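Long-range contacts in nuclear protein localization protein 4 homolog (Drosophila melanogaster, PDB 4RV0), which probably helps a ubiquitin-binding complex export misfolded proteins from the endoplasmic reticulum for proteasomal degradation, represented here by its N-terminal ubiquitin-like domain: residues B[29-34]-B[60-65]; B[13-18]-B[74-79]. All blocks are in the same frame, centred on the assembly; numbering follows the deposited sequence.

Interaction 1 of 2, residues B[29-34]-B[60-65]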
ATOM      1  N   SER B  29      -0.181 -20.143 -18.634  1.00 19.59           N
ATOM      2  CA  SER B  29      -0.035 -19.170 -19.711  1.00 26.32           C
ATOM      3  C   SER B  29       1.414 -18.747 -19.770  1.00 25.86           C
ATOM      4  O   SER B  29       2.215 -19.035 -18.872  1.00 22.81           O
ATOM      5  CB  SER B  29      -0.911 -17.929 -19.515  1.00 23.70           C
ATOM      6  OG  SER B  29      -2.278 -18.244 -19.622  1.00 23.82           O
ATOM      7  N   ASN B  30       1.742 -18.067 -20.854  1.00 27.77           N
ATOM      8  CA  ASN B  30       3.082 -17.603 -21.087  1.00 23.84           C
ATOM      9  C   ASN B  30       3.216 -16.131 -20.721  1.00 24.99           C
ATOM     10  O   ASN B  30       2.208 -15.436 -20.566  1.00 20.60           O
ATOM     11  CB  ASN B  30       3.423 -17.835 -22.543  1.00 28.96           C
ATOM     12  CG  ASN B  30       2.459 -17.131 -23.455  1.00 28.88           C
ATOM     13  OD1 ASN B  30       2.619 -15.942 -23.729  1.00 30.32           O
ATOM     14  ND2 ASN B  30       1.415 -17.841 -23.892  1.00 29.00           N
ATOM     15  N   LEU B  31       4.451 -15.657 -20.593  1.00 23.29           N
ATOM     16  CA  LEU B  31       4.689 -14.272 -20.206  1.00 23.20           C
ATOM     17  C   LEU B  31       4.134 -13.238 -21.195  1.00 24.68           C
ATOM     18  O   LEU B  31       3.730 -12.146 -20.779  1.00 21.25           O
ATOM     19  CB  LEU B  31       6.175 -14.018 -19.937  1.00 19.40           C
ATOM     20  CG  LEU B  31       6.782 -14.609 -18.656  1.00 26.09           C
ATOM     21  CD1 LEU B  31       8.255 -14.216 -18.530  1.00 26.65           C
ATOM     22  CD2 LEU B  31       6.009 -14.194 -17.421  1.00 19.04           C
ATOM     23  N   LYS B  32       4.139 -13.544 -22.495  1.00 22.02           N
ATOM     24  CA  LYS B  32       3.536 -12.622 -23.455  1.00 20.81           C
ATOM     25  C   LYS B  32       2.067 -12.386 -23.171  1.00 14.30           C
ATOM     26  O   LYS B  32       1.577 -11.263 -23.302  1.00 15.70           O
ATOM     27  CB  LYS B  32       3.689 -13.081 -24.911  1.00 23.66           C
ATOM     28  CG  LYS B  32       2.944 -12.134 -25.862  1.00 17.82           C
ATOM     29  CD  LYS B  32       3.245 -12.390 -27.315  1.00 18.84           C
ATOM     30  CE  LYS B  32       2.469 -11.449 -28.228  1.00 14.35           C
ATOM     31  NZ  LYS B  32       0.989 -11.609 -28.208  1.00  7.52           N
ATOM     32  N   HIS B  33       1.360 -13.441 -22.788  1.00 13.08           N
ATOM     33  CA  HIS B  33      -0.043 -13.293 -22.462  1.00 13.93           C
ATOM     34  C   HIS B  33      -0.229 -12.361 -21.273  1.00 11.39           C
ATOM     35  O   HIS B  33      -1.194 -11.600 -21.233  1.00 11.95           O
ATOM     36  CB  HIS B  33      -0.709 -14.649 -22.222  1.00 14.41           C
ATOM     37  CG  HIS B  33      -2.182 -14.555 -21.964  1.00 15.84           C
ATOM     38  ND1 HIS B  33      -2.793 -15.206 -20.925  1.00 18.35           N
ATOM     39  CD2 HIS B  33      -3.154 -13.867 -22.607  1.00 15.92           C
ATOM     40  CE1 HIS B  33      -4.096 -14.936 -20.934  1.00 13.86           C
ATOM     41  NE2 HIS B  33      -4.327 -14.115 -21.946  1.00 15.10           N
ATOM     42  N   LEU B  34       0.695 -12.415 -20.315  1.00 12.41           N
ATOM     43  CA  LEU B  34       0.656 -11.507 -19.170  1.00 13.66           C
ATOM     44  C   LEU B  34       0.803 -10.074 -19.663  1.00 10.93           C
ATOM     45  O   LEU B  34       0.037  -9.184 -19.273  1.00  8.37           O
ATOM     46  CB  LEU B  34       1.751 -11.843 -18.152  1.00 11.45           C
ATOM     47  CG  LEU B  34       1.889 -10.948 -16.912  1.00 10.07           C
ATOM     48  CD1 LEU B  34       0.621 -10.936 -16.059  1.00  9.00           C
ATOM     49  CD2 LEU B  34       3.091 -11.394 -16.063  1.00 11.89           C
ATOM     50  N   GLN B  60      10.606 -11.305 -19.534  1.00 27.92           N
ATOM     51  CA  GLN B  60      10.645 -11.282 -20.999  1.00 29.78           C
ATOM     52  C   GLN B  60       9.280 -11.523 -21.651  1.00 30.95           C
ATOM     53  O   GLN B  60       8.631 -12.535 -21.385  1.00 32.15           O
ATOM     54  CB  GLN B  60      11.665 -12.302 -21.519  1.00 33.79           C
ATOM     55  CG  GLN B  60      13.064 -12.072 -20.979  1.00 35.29           C
ATOM     56  CD  GLN B  60      13.558 -10.665 -21.221  1.00 41.98           C
ATOM     57  OE1 GLN B  60      13.847  -9.929 -20.275  1.00 43.52           O
ATOM     58  NE2 GLN B  60      13.692 -10.290 -22.487  1.00 42.75           N
ATOM     59  N   ALA B  61       8.847 -10.603 -22.510  1.00 28.14           N
ATOM     60  CA  ALA B  61       7.627 -10.814 -23.288  1.00 28.87           C
ATOM     61  C   ALA B  61       7.763 -12.056 -24.186  1.00 35.28           C
ATOM     62  O   ALA B  61       8.328 -11.972 -25.277  1.00 41.40           O
ATOM     63  CB  ALA B  61       7.327  -9.582 -24.124  1.00 25.43           C
ATOM     64  N   SER B  62       7.217 -13.180 -23.714  1.00 35.13           N
ATOM     65  CA  SER B  62       7.396 -14.536 -24.276  1.00 36.35           C
ATOM     66  C   SER B  62       6.904 -14.721 -25.774  1.00 38.93           C
ATOM     67  O   SER B  62       7.235 -13.843 -26.575  1.00 40.62           O
ATOM     68  CB  SER B  62       6.804 -15.518 -23.253  1.00 31.15           C
ATOM     69  OG  SER B  62       7.789 -15.929 -22.320  1.00 40.44           O
ATOM     70  N   GLY B  63       6.214 -15.778 -26.255  1.00 38.40           N
ATOM     71  CA  GLY B  63       5.523 -16.877 -25.593  1.00 38.30           C
ATOM     72  C   GLY B  63       6.466 -18.021 -25.270  1.00 39.86           C
ATOM     73  O   GLY B  63       7.530 -18.161 -25.873  1.00 48.04           O
ATOM     74  N   SER B  64       6.050 -18.812 -24.284  1.00 40.52           N
ATOM     75  CA  SER B  64       6.756 -19.981 -23.747  1.00 39.92           C
ATOM     76  C   SER B  64       7.997 -19.564 -22.940  1.00 41.88           C
ATOM     77  O   SER B  64       9.140 -19.915 -23.252  1.00 48.00           O
ATOM     78  CB  SER B  64       7.124 -20.994 -24.842  1.00 43.73           C
ATOM     79  OG  SER B  64       8.084 -20.466 -25.748  1.00 55.50           O
ATOM     80  N   GLN B  65       7.724 -18.788 -21.902  1.00 37.83           N
ATOM     81  CA  GLN B  65       8.344 -18.922 -20.605  1.00 29.99           C
ATOM     82  C   GLN B  65       7.012 -18.896 -19.907  1.00 28.63           C
ATOM     83  O   GLN B  65       6.196 -18.028 -20.202  1.00 31.12           O
ATOM     84  CB  GLN B  65       9.246 -17.750 -20.229  1.00 29.07           C
ATOM     85  CG  GLN B  65      10.538 -17.692 -21.045  1.00 41.47           C
ATOM     86  CD  GLN B  65      11.394 -16.474 -20.729  1.00 37.76           C
ATOM     87  OE1 GLN B  65      10.923 -15.506 -20.131  1.00 47.40           O
ATOM     88  NE2 GLN B  65      12.642 -16.496 -21.183  1.00 35.16           N
TER
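In this ubiquitin-like domain the first turn of helix 31-41 is packed against the irregular segment 60-65, which lies between strand 48-50 and helix 67-70. Leu31 has the largest buried area of the contact. Its CG stands anti to the carbonyl carbon, beside the backbone N (chi1 -72°), and the side chain runs toward the backbone of Gln60: CB of Leu31 lies 3.2 Å from O of Gln60. The branch CD1 of Leu31 also reaches OE1 of Gln65, 3.4 Å away, where the two side chains cross obliquely. Gln65, extended beyond CG, meets CD1 of Leu31 with its CB as well as with this terminal oxygen. Leu31 also packs on Leu59.

One direct hydrogen bond joins the segments: N of Leu31, at the start of the helix, donates to O of Gln65 over 3.0 Å, nearly along the C=O axis. Ser62 points its CB at the helix start, 3.4 Å from N of Lys32. Lys32 lays only the root of its side chain on this backbone; its amino end turns away to a salt bridge with Asp36.

Asn30 is the N-cap. Its CG sits in the crowded position between the backbone N and the carbonyl carbon (chi1 58°), which brings the amide back over the helix start while CB rests 3.3 Å from N of Ser64. OD1 of Asn30 lies 3.6 Å from CA of Gly63, just after the cis Ser62-Gly63 peptide, and accepts from N of His33 at 3.0 Å, the donor standing above the carbonyl plane.

Interaction 2 of 2, residues B[13-18]-B[74-79]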
ATOM      1  N   ARG B  13      -0.086  -9.278  -9.336  1.00  9.25           N
ATOM      2  CA  ARG B  13      -0.328  -7.874  -9.038  1.00 11.42           C
ATOM      3  C   ARG B  13       0.674  -7.006  -9.770  1.00  8.50           C
ATOM      4  O   ARG B  13       1.880  -7.233  -9.706  1.00  8.81           O
ATOM      5  CB  ARG B  13      -0.256  -7.616  -7.537  1.00 10.28           C
ATOM      6  CG  ARG B  13      -1.233  -8.447  -6.724  1.00 12.54           C
ATOM      7  CD  ARG B  13      -0.505  -9.075  -5.516  1.00 15.46           C
ATOM      8  NE  ARG B  13      -0.334  -8.092  -4.466  1.00 13.41           N
ATOM      9  CZ  ARG B  13       0.661  -8.039  -3.583  1.00 13.09           C
ATOM     10  NH1 ARG B  13       1.643  -8.928  -3.584  1.00 13.05           N
ATOM     11  NH2 ARG B  13       0.660  -7.069  -2.677  1.00 10.13           N
ATOM     12  N   VAL B  14       0.164  -6.001 -10.466  1.00  5.67           N
ATOM     13  CA  VAL B  14       1.029  -5.117 -11.226  1.00  5.24           C
ATOM     14  C   VAL B  14       1.052  -3.733 -10.613  1.00  5.75           C
ATOM     15  O   VAL B  14       0.054  -3.019 -10.666  1.00  8.17           O
ATOM     16  CB  VAL B  14       0.578  -4.995 -12.676  1.00  5.35           C
ATOM     17  CG1 VAL B  14       1.537  -4.062 -13.432  1.00  5.90           C
ATOM     18  CG2 VAL B  14       0.480  -6.373 -13.327  1.00  4.73           C
ATOM     19  N   GLN B  15       2.192  -3.363 -10.045  1.00  5.34           N
ATOM     20  CA  GLN B  15       2.390  -2.028  -9.490  1.00  6.92           C
ATOM     21  C   GLN B  15       2.821  -1.047 -10.572  1.00  7.26           C
ATOM     22  O   GLN B  15       3.804  -1.274 -11.275  1.00  7.07           O
ATOM     23  CB  GLN B  15       3.430  -2.067  -8.373  1.00  7.56           C
ATOM     24  CG  GLN B  15       3.804  -0.697  -7.766  1.00 13.16           C
ATOM     25  CD  GLN B  15       2.747  -0.137  -6.828  1.00  9.64           C
ATOM     26  OE1 GLN B  15       2.661  -0.533  -5.669  1.00  9.97           O
ATOM     27  NE2 GLN B  15       1.946   0.799  -7.323  1.00  6.50           N
ATOM     28  N   SER B  16       2.038   0.006 -10.753  1.00  8.54           N
ATOM     29  CA  SER B  16       2.438   1.116 -11.606  1.00  8.10           C
ATOM     30  C   SER B  16       2.208   2.430 -10.850  1.00 10.51           C
ATOM     31  O   SER B  16       1.786   2.419  -9.684  1.00  8.68           O
ATOM     32  CB  SER B  16       1.651   1.082 -12.919  1.00  9.40           C
ATOM     33  OG  SER B  16       0.309   1.464 -12.712  1.00 10.54           O
ATOM     34  N   ALA B  17       2.463   3.560 -11.506  1.00 11.03           N
ATOM     35  CA  ALA B  17       2.173   4.857 -10.890  1.00  9.33           C
ATOM     36  C   ALA B  17       0.674   5.112 -10.735  1.00  7.35           C
ATOM     37  O   ALA B  17       0.278   6.032 -10.036  1.00  6.62           O
ATOM     38  CB  ALA B  17       2.829   5.985 -11.678  1.00 10.72           C
ATOM     39  N   GLU B  18      -0.150   4.310 -11.401  1.00  7.10           N
ATOM     40  CA  GLU B  18      -1.606   4.431 -11.291  1.00  8.45           C
ATOM     41  C   GLU B  18      -2.204   3.578 -10.182  1.00  7.70           C
ATOM     42  O   GLU B  18      -3.409   3.681  -9.867  1.00  6.09           O
ATOM     43  CB  GLU B  18      -2.284   4.043 -12.604  1.00 10.64           C
ATOM     44  CG  GLU B  18      -1.987   4.957 -13.771  1.00 16.27           C
ATOM     45  CD  GLU B  18      -2.527   6.346 -13.542  1.00 17.58           C
ATOM     46  OE1 GLU B  18      -3.753   6.487 -13.352  1.00 21.80           O
ATOM     47  OE2 GLU B  18      -1.716   7.295 -13.574  1.00 24.80           O
ATOM     48  N   GLY B  74      -0.215 -14.324  -6.206  1.00 18.50           N
ATOM     49  CA  GLY B  74      -0.085 -13.170  -5.330  1.00 14.76           C
ATOM     50  C   GLY B  74       1.203 -12.382  -5.484  1.00 15.82           C
ATOM     51  O   GLY B  74       1.385 -11.368  -4.804  1.00 12.10           O
ATOM     52  N   ASP B  75       2.111 -12.829  -6.350  1.00 14.25           N
ATOM     53  CA  ASP B  75       3.341 -12.069  -6.571  1.00 11.14           C
ATOM     54  C   ASP B  75       3.035 -10.710  -7.169  1.00 13.39           C
ATOM     55  O   ASP B  75       2.087 -10.565  -7.945  1.00 11.30           O
ATOM     56  CB  ASP B  75       4.318 -12.816  -7.480  1.00 16.49           C
ATOM     57  CG  ASP B  75       5.139 -13.846  -6.732  1.00 17.24           C
ATOM     58  OD1 ASP B  75       4.905 -14.035  -5.515  1.00 22.21           O
ATOM     59  OD2 ASP B  75       6.001 -14.481  -7.369  1.00 27.68           O
HETATM   60  N   MSE B  76       3.842  -9.718  -6.812  1.00 12.32           N
HETATM   61  CA  MSE B  76       3.715  -8.398  -7.402  1.00 13.99           C
HETATM   62  C   MSE B  76       4.855  -8.158  -8.375  1.00 11.21           C
HETATM   63  O   MSE B  76       6.017  -8.428  -8.059  1.00 12.15           O
HETATM   64  CB  MSE B  76       3.733  -7.325  -6.318  1.00 17.52           C
HETATM   65  CG  MSE B  76       3.435  -5.929  -6.840  1.00 17.66           C
HETATM   66 SE   MSE B  76       2.279  -4.922  -5.612  1.00 33.81          SE
HETATM   67  CE  MSE B  76       3.484  -4.846  -4.083  1.00 17.51           C
ATOM     68  N   VAL B  77       4.528  -7.671  -9.566  1.00  9.39           N
ATOM     69  CA  VAL B  77       5.558  -7.204 -10.491  1.00 11.99           C
ATOM     70  C   VAL B  77       5.434  -5.694 -10.647  1.00 11.77           C
ATOM     71  O   VAL B  77       4.446  -5.098 -10.203  1.00  9.79           O
ATOM     72  CB  VAL B  77       5.512  -7.925 -11.858  1.00 10.96           C
ATOM     73  CG1 VAL B  77       5.750  -9.402 -11.668  1.00 11.80           C
ATOM     74  CG2 VAL B  77       4.180  -7.693 -12.538  1.00  9.45           C
ATOM     75  N   TYR B  78       6.451  -5.080 -11.240  1.00 10.33           N
ATOM     76  CA  TYR B  78       6.573  -3.626 -11.272  1.00 12.68           C
ATOM     77  C   TYR B  78       6.653  -3.126 -12.695  1.00 12.00           C
ATOM     78  O   TYR B  78       7.511  -3.557 -13.476  1.00 12.56           O
ATOM     79  CB  TYR B  78       7.785  -3.161 -10.442  1.00 12.40           C
ATOM     80  CG  TYR B  78       7.647  -3.579  -9.000  1.00 15.87           C
ATOM     81  CD1 TYR B  78       7.067  -2.732  -8.059  1.00 15.21           C
ATOM     82  CD2 TYR B  78       8.047  -4.845  -8.591  1.00 15.05           C
ATOM     83  CE1 TYR B  78       6.913  -3.135  -6.735  1.00 18.09           C
ATOM     84  CE2 TYR B  78       7.900  -5.253  -7.281  1.00 17.89           C
ATOM     85  CZ  TYR B  78       7.333  -4.398  -6.358  1.00 17.00           C
ATOM     86  OH  TYR B  78       7.194  -4.823  -5.055  1.00 19.71           O
ATOM     87  N   LEU B  79       5.752  -2.214 -13.024  1.00 10.05           N
ATOM     88  CA  LEU B  79       5.666  -1.705 -14.373  1.00 10.01           C
ATOM     89  C   LEU B  79       6.543  -0.475 -14.546  1.00 15.24           C
ATOM     90  O   LEU B  79       6.498   0.457 -13.741  1.00 11.87           O
ATOM     91  CB  LEU B  79       4.199  -1.423 -14.754  1.00 11.11           C
ATOM     92  CG  LEU B  79       3.885  -1.054 -16.212  1.00 16.48           C
ATOM     93  CD1 LEU B  79       2.480  -1.500 -16.595  1.00 13.36           C
ATOM     94  CD2 LEU B  79       4.047   0.453 -16.474  1.00 16.17           C
TER
HETATM   95  O   HOH W   1       6.631   0.131 -11.153  1.00 16.07           O
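Arg13 and Met76, a selenomethionine here, cross obliquely on one face of the parallel strand pair 10-16 and 76-80, the central pair of this ubiquitin-like sheet. The bends of Arg13 at chi2 and chi3 swing its guanidinium back along the partner strand. NH1 of Arg13 donates to O of Gly74 at 2.7 Å, close to the guanidinium plane, while SE of Met76 sits 3.9 Å above one face of that group, offset toward its rim. NH2 of Arg13 instead forms a salt bridge with an acidic side chain of another protein chain.

Farther along this face, Gln15 leads off with CG anti to the backbone N (chi1 176°). Its CB comes 3.7 Å from CD1 of Tyr78, and its amide plane is turned 25° from the ring. The chain's bend at chi2 lets NE2 of Gln15 donate to O of Ser16.

Val14 and Val77 meet on the reverse face, CG2 to CG2 at 4.0 Å. Four backbone bonds pair the strands, the straightest from N of Arg13 to O of Asp75. Strand 19-25 flanks 10-16 and strand 48-50 flanks 76-80, both antiparallel, while Val38 of helix 31-41 packs on Val14 and Leu79.

Interaction 2 is core and interaction 1 is surface, and their centres lie 16 Å apart on opposite sides of the chain's centre. Their nearest atoms are about 5 Å apart and do not touch. Segments 13-18 and 74-79 build the centre of the sheet through regular backbone pairing, with apolar side chains on the face that meets helix 31-41. Segments 29-34 and 60-65 instead join the start of that helix to a loop, using one cross-segment hydrogen bond and mixed polar and aliphatic contacts. The helix is thus common to both surroundings. Another protein chain reaches interaction 2, whereas none in the assembly touches interaction 1.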